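Local coordinates for nuclear movement protein (Encephalitozoon cuniculi, PDB 2O30) that probably binds unfolded proteins through a CS domain of the p23/NudC-like kind, its precise cellular role being unknown, at residues 8-13 and 17-22; 33-38 and 61-66. The protein carries 1 engineered substitution. All coordinates share one frame; numbering follows the deposited sequence.

Contact 1: residues 8-13 and 17-22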
ATOM      1  N   THR A   8       2.674 -10.978 -15.532  1.00 20.57           N
ATOM      2  CA  THR A   8       3.570 -10.770 -16.678  1.00 20.07           C
ATOM      3  C   THR A   8       3.803  -9.290 -16.818  1.00 19.43           C
ATOM      4  O   THR A   8       3.124  -8.479 -16.203  1.00 18.45           O
ATOM      5  CB  THR A   8       3.001 -11.327 -17.996  1.00 19.32           C
ATOM      6  OG1 THR A   8       1.689 -10.801 -18.250  1.00 21.64           O
ATOM      7  CG2 THR A   8       2.943 -12.869 -17.938  1.00 21.42           C
ATOM      8  N   TRP A   9       4.774  -8.925 -17.640  1.00 19.88           N
ATOM      9  CA  TRP A   9       4.987  -7.511 -17.851  1.00 19.67           C
ATOM     10  C   TRP A   9       5.557  -7.275 -19.240  1.00 20.81           C
ATOM     11  O   TRP A   9       6.086  -8.191 -19.876  1.00 20.16           O
ATOM     12  CB  TRP A   9       5.957  -6.942 -16.794  1.00 21.00           C
ATOM     13  CG  TRP A   9       7.386  -7.439 -16.954  1.00 20.27           C
ATOM     14  CD1 TRP A   9       7.879  -8.655 -16.580  1.00 19.12           C
ATOM     15  CD2 TRP A   9       8.497  -6.718 -17.544  1.00 19.04           C
ATOM     16  NE1 TRP A   9       9.233  -8.746 -16.896  1.00 19.65           N
ATOM     17  CE2 TRP A   9       9.625  -7.575 -17.487  1.00 20.32           C
ATOM     18  CE3 TRP A   9       8.636  -5.435 -18.110  1.00 21.23           C
ATOM     19  CZ2 TRP A   9      10.891  -7.194 -17.991  1.00 21.68           C
ATOM     20  CZ3 TRP A   9       9.900  -5.045 -18.585  1.00 21.44           C
ATOM     21  CH2 TRP A   9      10.997  -5.927 -18.519  1.00 20.74           C
ATOM     22  N   ASP A  10       5.455  -6.030 -19.678  1.00 20.37           N
ATOM     23  CA  ASP A  10       6.015  -5.617 -20.963  1.00 21.69           C
ATOM     24  C   ASP A  10       6.364  -4.145 -20.854  1.00 21.43           C
ATOM     25  O   ASP A  10       6.147  -3.528 -19.815  1.00 20.27           O
ATOM     26  CB  ASP A  10       5.037  -5.856 -22.118  1.00 22.83           C
ATOM     27  CG  ASP A  10       3.751  -5.079 -21.973  1.00 28.39           C
ATOM     28  OD1 ASP A  10       3.704  -3.880 -22.319  1.00 33.72           O
ATOM     29  OD2 ASP A  10       2.755  -5.680 -21.535  1.00 35.45           O
ATOM     30  N   GLN A  11       6.943  -3.598 -21.919  1.00 21.82           N
ATOM     31  CA  GLN A  11       7.438  -2.226 -21.841  1.00 22.40           C
ATOM     32  C   GLN A  11       7.386  -1.515 -23.190  1.00 23.10           C
ATOM     33  O   GLN A  11       7.475  -2.154 -24.247  1.00 24.15           O
ATOM     34  CB  GLN A  11       8.868  -2.201 -21.289  1.00 21.83           C
ATOM     35  CG  GLN A  11       9.929  -2.837 -22.206  1.00 21.22           C
ATOM     36  CD  GLN A  11      11.291  -2.821 -21.566  1.00 21.71           C
ATOM     37  OE1 GLN A  11      11.757  -1.766 -21.096  1.00 20.22           O
ATOM     38  NE2 GLN A  11      11.921  -3.986 -21.492  1.00 22.27           N
ATOM     39  N   GLU A  12       7.208  -0.203 -23.114  1.00 23.62           N
ATOM     40  CA  GLU A  12       7.463   0.724 -24.207  1.00 24.74           C
ATOM     41  C   GLU A  12       8.733   1.438 -23.797  1.00 23.66           C
ATOM     42  O   GLU A  12       9.179   1.325 -22.647  1.00 22.95           O
ATOM     43  CB  GLU A  12       6.354   1.766 -24.312  1.00 26.26           C
ATOM     44  CG  GLU A  12       4.947   1.193 -24.301  1.00 30.85           C
ATOM     45  CD  GLU A  12       4.482   0.758 -25.661  1.00 37.66           C
ATOM     46  OE1 GLU A  12       5.229   0.034 -26.353  1.00 38.53           O
ATOM     47  OE2 GLU A  12       3.348   1.142 -26.039  1.00 42.27           O
ATOM     48  N   LEU A  13       9.314   2.222 -24.703  1.00 24.13           N
ATOM     49  CA  LEU A  13      10.525   2.959 -24.311  1.00 24.11           C
ATOM     50  C   LEU A  13      10.355   3.782 -23.034  1.00 23.58           C
ATOM     51  O   LEU A  13      11.268   3.855 -22.221  1.00 23.82           O
ATOM     52  CB  LEU A  13      11.021   3.835 -25.475  1.00 23.96           C
ATOM     53  CG  LEU A  13      12.383   4.508 -25.246  1.00 25.08           C
ATOM     54  CD1 LEU A  13      13.492   3.521 -24.900  1.00 24.07           C
ATOM     55  CD2 LEU A  13      12.742   5.280 -26.522  1.00 27.70           C
ATOM     56  N   ASN A  17       4.327  -1.922 -18.211  1.00 19.29           N
ATOM     57  CA  ASN A  17       2.977  -2.480 -18.070  1.00 20.00           C
ATOM     58  C   ASN A  17       3.061  -3.813 -17.354  1.00 19.75           C
ATOM     59  O   ASN A  17       3.926  -4.637 -17.672  1.00 18.92           O
ATOM     60  CB  ASN A  17       2.331  -2.686 -19.440  1.00 21.05           C
ATOM     61  CG  ASN A  17       2.108  -1.380 -20.175  1.00 25.61           C
ATOM     62  OD1 ASN A  17       1.333  -0.525 -19.723  1.00 27.92           O
ATOM     63  ND2 ASN A  17       2.775  -1.224 -21.315  1.00 29.13           N
ATOM     64  N   ILE A  18       2.180  -4.016 -16.373  1.00 18.82           N
ATOM     65  CA  ILE A  18       2.154  -5.274 -15.616  1.00 19.18           C
ATOM     66  C   ILE A  18       0.726  -5.813 -15.709  1.00 19.19           C
ATOM     67  O   ILE A  18      -0.223  -5.038 -15.639  1.00 18.34           O
ATOM     68  CB  ILE A  18       2.539  -5.067 -14.157  1.00 19.96           C
ATOM     69  CG1 ILE A  18       3.988  -4.548 -14.037  1.00 19.85           C
ATOM     70  CG2 ILE A  18       2.369  -6.378 -13.327  1.00 20.65           C
ATOM     71  CD1 ILE A  18       4.290  -3.848 -12.691  1.00 21.86           C
ATOM     72  N   GLN A  19       0.615  -7.116 -15.911  1.00 18.35           N
ATOM     73  CA  GLN A  19      -0.705  -7.776 -16.008  1.00 19.55           C
ATOM     74  C   GLN A  19      -0.783  -8.937 -15.032  1.00 19.28           C
ATOM     75  O   GLN A  19       0.201  -9.651 -14.795  1.00 19.12           O
ATOM     76  CB  GLN A  19      -0.939  -8.298 -17.437  1.00 20.07           C
ATOM     77  CG  GLN A  19      -0.700  -7.281 -18.546  1.00 24.76           C
ATOM     78  CD  GLN A  19       0.776  -7.216 -19.004  1.00 30.12           C
ATOM     79  OE1 GLN A  19       1.471  -8.248 -19.119  1.00 31.21           O
ATOM     80  NE2 GLN A  19       1.247  -5.999 -19.290  1.00 32.06           N
ATOM     81  N   PHE A  20      -1.964  -9.140 -14.448  1.00 18.82           N
ATOM     82  CA  PHE A  20      -2.169 -10.320 -13.607  1.00 19.62           C
ATOM     83  C   PHE A  20      -3.658 -10.627 -13.571  1.00 19.60           C
ATOM     84  O   PHE A  20      -4.470  -9.745 -13.827  1.00 19.76           O
ATOM     85  CB  PHE A  20      -1.584 -10.139 -12.200  1.00 19.94           C
ATOM     86  CG  PHE A  20      -2.194  -9.013 -11.409  1.00 20.14           C
ATOM     87  CD1 PHE A  20      -1.659  -7.726 -11.477  1.00 19.96           C
ATOM     88  CD2 PHE A  20      -3.306  -9.230 -10.594  1.00 18.96           C
ATOM     89  CE1 PHE A  20      -2.195  -6.685 -10.733  1.00 20.68           C
ATOM     90  CE2 PHE A  20      -3.858  -8.198  -9.862  1.00 20.55           C
ATOM     91  CZ  PHE A  20      -3.292  -6.901  -9.931  1.00 21.60           C
ATOM     92  N   PRO A  21      -4.014 -11.900 -13.296  1.00 20.73           N
ATOM     93  CA  PRO A  21      -5.426 -12.290 -13.347  1.00 21.92           C
ATOM     94  C   PRO A  21      -6.209 -11.926 -12.086  1.00 23.53           C
ATOM     95  O   PRO A  21      -5.642 -11.945 -10.988  1.00 23.75           O
ATOM     96  CB  PRO A  21      -5.345 -13.810 -13.524  1.00 21.75           C
ATOM     97  CG  PRO A  21      -4.136 -14.193 -12.754  1.00 20.95           C
ATOM     98  CD  PRO A  21      -3.134 -13.047 -13.002  1.00 21.02           C
ATOM     99  N   VAL A  22      -7.489 -11.576 -12.256  1.00 25.69           N
ATOM    100  CA  VAL A  22      -8.341 -11.159 -11.126  1.00 29.86           C
ATOM    101  C   VAL A  22      -8.816 -12.409 -10.419  1.00 32.08           C
ATOM    102  O   VAL A  22      -9.289 -13.326 -11.092  1.00 32.80           O
ATOM    103  CB  VAL A  22      -9.605 -10.418 -11.601  1.00 30.26           C
ATOM    104  CG1 VAL A  22     -10.469 -10.014 -10.414  1.00 32.18           C
ATOM    105  CG2 VAL A  22      -9.265  -9.217 -12.434  1.00 29.80           C
TER
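Four backbone hydrogen bonds tie Thr8 and Asp10 to Gln19 and Asn17, two to each pair. In the first, Thr8 N reaches Gln19 O at 2.9 Å and Gln19 N returns to Thr8 O; in the second, Asp10 N binds Asn17 O and Asn17 N binds Asp10 O. Between them sits the non-hydrogen-bonded pair Trp9-Ile18, with CA atoms 4.2 Å apart and a CA-H...O contact from Trp9 CA to Asn17 O. The two strands, whose axes run at 158°, form the antiparallel N-terminal hairpin of the CS domain, and 17-21 is bonded on its other edge to strand 71-78.

Side-chain bonds run along the face that carries Thr8, Asp10, Asn17 and Gln19. The Asp10 carboxylate is shared: Asn17 ND2 meets OD1 at 3.0 Å on its syn side, somewhat out of the carboxylate plane, while Gln19 NE2 lies 2.7 Å from OD2 in a weak, bent bond. Gln19 bends at its second torsion (chi2 86°), which brings its amide back over the neighbouring strand, where Thr8 OG1 donates to a lone pair of OE1 at 2.7 Å. Asn17 OD1 is taken by Asn75 ND2, so both ends of this amide are held.

Apolar contact is slight and belongs to the other face, where Trp9 CB lies 4.1 Å from Ile18 CG1 and the indole leads away toward Leu87.

Contact 2: residues 33-38 and 61-66. Engineered in segment 33-38: Met35 (natural residue Ile).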
ATOM      1  N   ILE A  33      -2.590  -1.860  -4.654  1.00 25.34           N
ATOM      2  CA  ILE A  33      -1.348  -1.511  -5.373  1.00 25.74           C
ATOM      3  C   ILE A  33      -0.737  -0.268  -4.718  1.00 25.61           C
ATOM      4  O   ILE A  33      -1.422   0.744  -4.530  1.00 25.68           O
ATOM      5  CB  ILE A  33      -1.617  -1.253  -6.877  1.00 25.86           C
ATOM      6  CG1 ILE A  33      -2.230  -2.502  -7.512  1.00 26.01           C
ATOM      7  CG2 ILE A  33      -0.317  -0.864  -7.605  1.00 25.82           C
ATOM      8  CD1 ILE A  33      -2.800  -2.316  -8.929  1.00 27.29           C
ATOM      9  N   ARG A  34       0.534  -0.368  -4.344  1.00 24.70           N
ATOM     10  CA  ARG A  34       1.283   0.763  -3.778  1.00 24.94           C
ATOM     11  C   ARG A  34       2.680   0.810  -4.401  1.00 25.11           C
ATOM     12  O   ARG A  34       3.357  -0.207  -4.448  1.00 24.28           O
ATOM     13  CB  ARG A  34       1.444   0.599  -2.268  1.00 24.69           C
ATOM     14  CG  ARG A  34       2.258   1.711  -1.590  1.00 25.88           C
ATOM     15  CD  ARG A  34       2.344   1.547  -0.065  1.00 25.55           C
ATOM     16  NE  ARG A  34       3.147   0.402   0.363  1.00 26.57           N
ATOM     17  CZ  ARG A  34       2.686  -0.647   1.044  1.00 25.93           C
ATOM     18  NH1 ARG A  34       1.416  -0.721   1.402  1.00 25.02           N
ATOM     19  NH2 ARG A  34       3.506  -1.631   1.385  1.00 28.58           N
HETATM   20  N   MSE A  35       3.105   1.994  -4.838  1.00 25.24           N
HETATM   21  CA  MSE A  35       4.490   2.216  -5.188  1.00 26.94           C
HETATM   22  C   MSE A  35       4.979   3.404  -4.368  1.00 26.64           C
HETATM   23  O   MSE A  35       4.295   4.428  -4.306  1.00 27.20           O
HETATM   24  CB  MSE A  35       4.635   2.509  -6.686  1.00 26.62           C
HETATM   25  CG  MSE A  35       4.361   1.338  -7.615  1.00 28.70           C
HETATM   26 SE   MSE A  35       4.991   1.706  -9.296  1.00 29.88          SE
HETATM   27  CE  MSE A  35       6.680   1.886  -8.807  1.00 32.45           C
ATOM     28  N   VAL A  36       6.141   3.249  -3.739  1.00 26.49           N
ATOM     29  CA  VAL A  36       6.841   4.335  -3.058  1.00 27.47           C
ATOM     30  C   VAL A  36       8.296   4.261  -3.508  1.00 27.07           C
ATOM     31  O   VAL A  36       8.982   3.255  -3.263  1.00 26.35           O
ATOM     32  CB  VAL A  36       6.779   4.213  -1.511  1.00 27.45           C
ATOM     33  CG1 VAL A  36       7.482   5.409  -0.848  1.00 28.90           C
ATOM     34  CG2 VAL A  36       5.336   4.135  -1.048  1.00 28.36           C
ATOM     35  N   GLY A  37       8.755   5.325  -4.152  1.00 27.07           N
ATOM     36  CA  GLY A  37      10.065   5.298  -4.801  1.00 28.02           C
ATOM     37  C   GLY A  37      10.045   4.195  -5.850  1.00 28.42           C
ATOM     38  O   GLY A  37       9.193   4.203  -6.751  1.00 28.74           O
ATOM     39  N   LYS A  38      10.961   3.236  -5.717  1.00 28.37           N
ATOM     40  CA  LYS A  38      11.024   2.094  -6.640  1.00 28.68           C
ATOM     41  C   LYS A  38      10.349   0.858  -6.072  1.00 28.84           C
ATOM     42  O   LYS A  38      10.207  -0.138  -6.774  1.00 28.12           O
ATOM     43  CB  LYS A  38      12.475   1.755  -7.027  1.00 29.08           C
ATOM     44  CG  LYS A  38      13.156   2.839  -7.833  1.00 30.44           C
ATOM     45  CD  LYS A  38      14.301   2.260  -8.662  1.00 31.65           C
ATOM     46  CE  LYS A  38      15.365   1.601  -7.810  1.00 35.17           C
ATOM     47  NZ  LYS A  38      16.205   0.653  -8.612  1.00 36.51           N
ATOM     48  N   SER A  61       3.392   9.059  -9.524  1.00 28.17           N
ATOM     49  CA  SER A  61       2.113   9.754  -9.768  1.00 28.35           C
ATOM     50  C   SER A  61       1.368   9.304 -11.041  1.00 27.57           C
ATOM     51  O   SER A  61       0.150   9.474 -11.147  1.00 27.85           O
ATOM     52  CB  SER A  61       2.307  11.283  -9.770  1.00 28.64           C
ATOM     53  OG  SER A  61       2.860  11.734 -10.996  1.00 32.01           O
ATOM     54  N   SER A  62       2.093   8.715 -11.990  1.00 25.92           N
ATOM     55  CA  SER A  62       1.515   8.311 -13.268  1.00 24.28           C
ATOM     56  C   SER A  62       0.874   6.923 -13.197  1.00 23.14           C
ATOM     57  O   SER A  62       0.231   6.484 -14.168  1.00 23.94           O
ATOM     58  CB  SER A  62       2.580   8.305 -14.368  1.00 24.79           C
ATOM     59  OG  SER A  62       3.460   7.192 -14.202  1.00 23.72           O
ATOM     60  N   LEU A  63       1.087   6.246 -12.077  1.00 22.15           N
ATOM     61  CA  LEU A  63       0.578   4.872 -11.855  1.00 22.66           C
ATOM     62  C   LEU A  63      -0.925   4.795 -12.092  1.00 22.90           C
ATOM     63  O   LEU A  63      -1.682   5.602 -11.560  1.00 23.17           O
ATOM     64  CB  LEU A  63       0.900   4.411 -10.434  1.00 22.98           C
ATOM     65  CG  LEU A  63       0.459   3.011  -9.999  1.00 24.69           C
ATOM     66  CD1 LEU A  63       1.044   1.984 -10.919  1.00 24.63           C
ATOM     67  CD2 LEU A  63       0.893   2.759  -8.552  1.00 24.87           C
ATOM     68  N   TRP A  64      -1.349   3.848 -12.919  1.00 22.57           N
ATOM     69  CA  TRP A  64      -2.772   3.687 -13.222  1.00 21.75           C
ATOM     70  C   TRP A  64      -3.032   2.204 -13.408  1.00 21.82           C
ATOM     71  O   TRP A  64      -2.154   1.452 -13.786  1.00 21.22           O
ATOM     72  CB  TRP A  64      -3.141   4.461 -14.497  1.00 22.51           C
ATOM     73  CG  TRP A  64      -4.584   4.328 -14.915  1.00 22.61           C
ATOM     74  CD1 TRP A  64      -5.063   3.720 -16.041  1.00 24.24           C
ATOM     75  CD2 TRP A  64      -5.731   4.784 -14.186  1.00 22.77           C
ATOM     76  NE1 TRP A  64      -6.443   3.777 -16.064  1.00 25.50           N
ATOM     77  CE2 TRP A  64      -6.876   4.418 -14.935  1.00 23.03           C
ATOM     78  CE3 TRP A  64      -5.902   5.472 -12.979  1.00 24.60           C
ATOM     79  CZ2 TRP A  64      -8.185   4.725 -14.510  1.00 23.06           C
ATOM     80  CZ3 TRP A  64      -7.213   5.766 -12.551  1.00 25.73           C
ATOM     81  CH2 TRP A  64      -8.324   5.404 -13.332  1.00 23.40           C
ATOM     82  N   TRP A  65      -4.247   1.780 -13.116  1.00 20.78           N
ATOM     83  CA  TRP A  65      -4.619   0.401 -13.389  1.00 22.13           C
ATOM     84  C   TRP A  65      -6.100   0.332 -13.674  1.00 23.14           C
ATOM     85  O   TRP A  65      -6.857   1.212 -13.269  1.00 24.16           O
ATOM     86  CB  TRP A  65      -4.250  -0.511 -12.239  1.00 21.51           C
ATOM     87  CG  TRP A  65      -4.917  -0.207 -10.929  1.00 21.13           C
ATOM     88  CD1 TRP A  65      -4.510   0.685  -9.976  1.00 21.58           C
ATOM     89  CD2 TRP A  65      -6.103  -0.823 -10.428  1.00 20.72           C
ATOM     90  NE1 TRP A  65      -5.380   0.658  -8.896  1.00 22.96           N
ATOM     91  CE2 TRP A  65      -6.362  -0.265  -9.154  1.00 23.05           C
ATOM     92  CE3 TRP A  65      -6.965  -1.808 -10.932  1.00 23.22           C
ATOM     93  CZ2 TRP A  65      -7.470  -0.642  -8.376  1.00 23.52           C
ATOM     94  CZ3 TRP A  65      -8.065  -2.197 -10.150  1.00 23.62           C
ATOM     95  CH2 TRP A  65      -8.302  -1.611  -8.885  1.00 21.82           C
ATOM     96  N   VAL A  66      -6.488  -0.697 -14.414  1.00 24.26           N
ATOM     97  CA  VAL A  66      -7.897  -0.970 -14.710  1.00 25.01           C
ATOM     98  C   VAL A  66      -8.072  -2.468 -14.830  1.00 24.95           C
ATOM     99  O   VAL A  66      -7.092  -3.194 -14.983  1.00 24.31           O
ATOM    100  CB  VAL A  66      -8.387  -0.324 -16.041  1.00 25.95           C
ATOM    101  CG1 VAL A  66      -8.594   1.192 -15.891  1.00 28.18           C
ATOM    102  CG2 VAL A  66      -7.466  -0.677 -17.210  1.00 27.42           C
TER
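The indole of Trp65 receives Ile33 CD1 over one face, the methyl carbon 3.6 Å from the centroid of the five-membered ring and 15° off its normal, a CH-pi contact. CG and CD1 of Trp65 are the ring atoms nearest to it, so the methyl group sits above the pyrrole part and not the benzene part. This is packing between the two sheets of a beta-sandwich, the fold of CS domains and of the related small heat-shock proteins: strand 33-36 belongs to one sheet and strand 63-66 to the other, their axes 9.2 Å apart at closest and nearly antiparallel at 168°.

Ile33 divides its branches between two partners. With CG1 beside the backbone N and the chain extended beyond it (chi2 169°), CD1 is carried out to Trp65, while CG2, anti to the backbone N, faces Leu63 CD2 at 3.9 Å. That leucine methyl also touches the CG atom of Met35, an engineered selenomethionine in place of the natural isoleucine, and so lies against both Ile33 and Met35. Val74 of strand 71-78 touches Ile33, Leu63 and Trp65, extending the apolar layer.

Arg34, between Ile33 and Met35, points away from strand 63-66. Part of its guanidinium group's bonding is to the second subunit, where it makes cation-pi contacts with Trp64 and Trp65 of that chain, and NH1 donates a hydrogen bond to the Trp65 O of the same neighbouring subunit.

How the contacts relate
Contact 1 and contact 2 lie on opposite sides of the chain's centre, their own centres 13 Å apart; their nearest atoms are about 5 Å apart, so they do not touch. Contact 1 pairs neighbouring strands within one sheet, whereas contact 2 spans from that sheet to the other. Strand 71-78 links them, being bonded to strand 15-21 and to strand 63-68. From the opposing sheet, Ile40 of strand 39-44 touches Ile18 of contact 1 as well as Met35 of contact 2. Of the two, contact 2 alone includes a pocket residue in its segments: Arg34, which points away from the packing and whose NH2 is hydrogen-bonded to the dithiothreitol, probably from the crystallisation liquor.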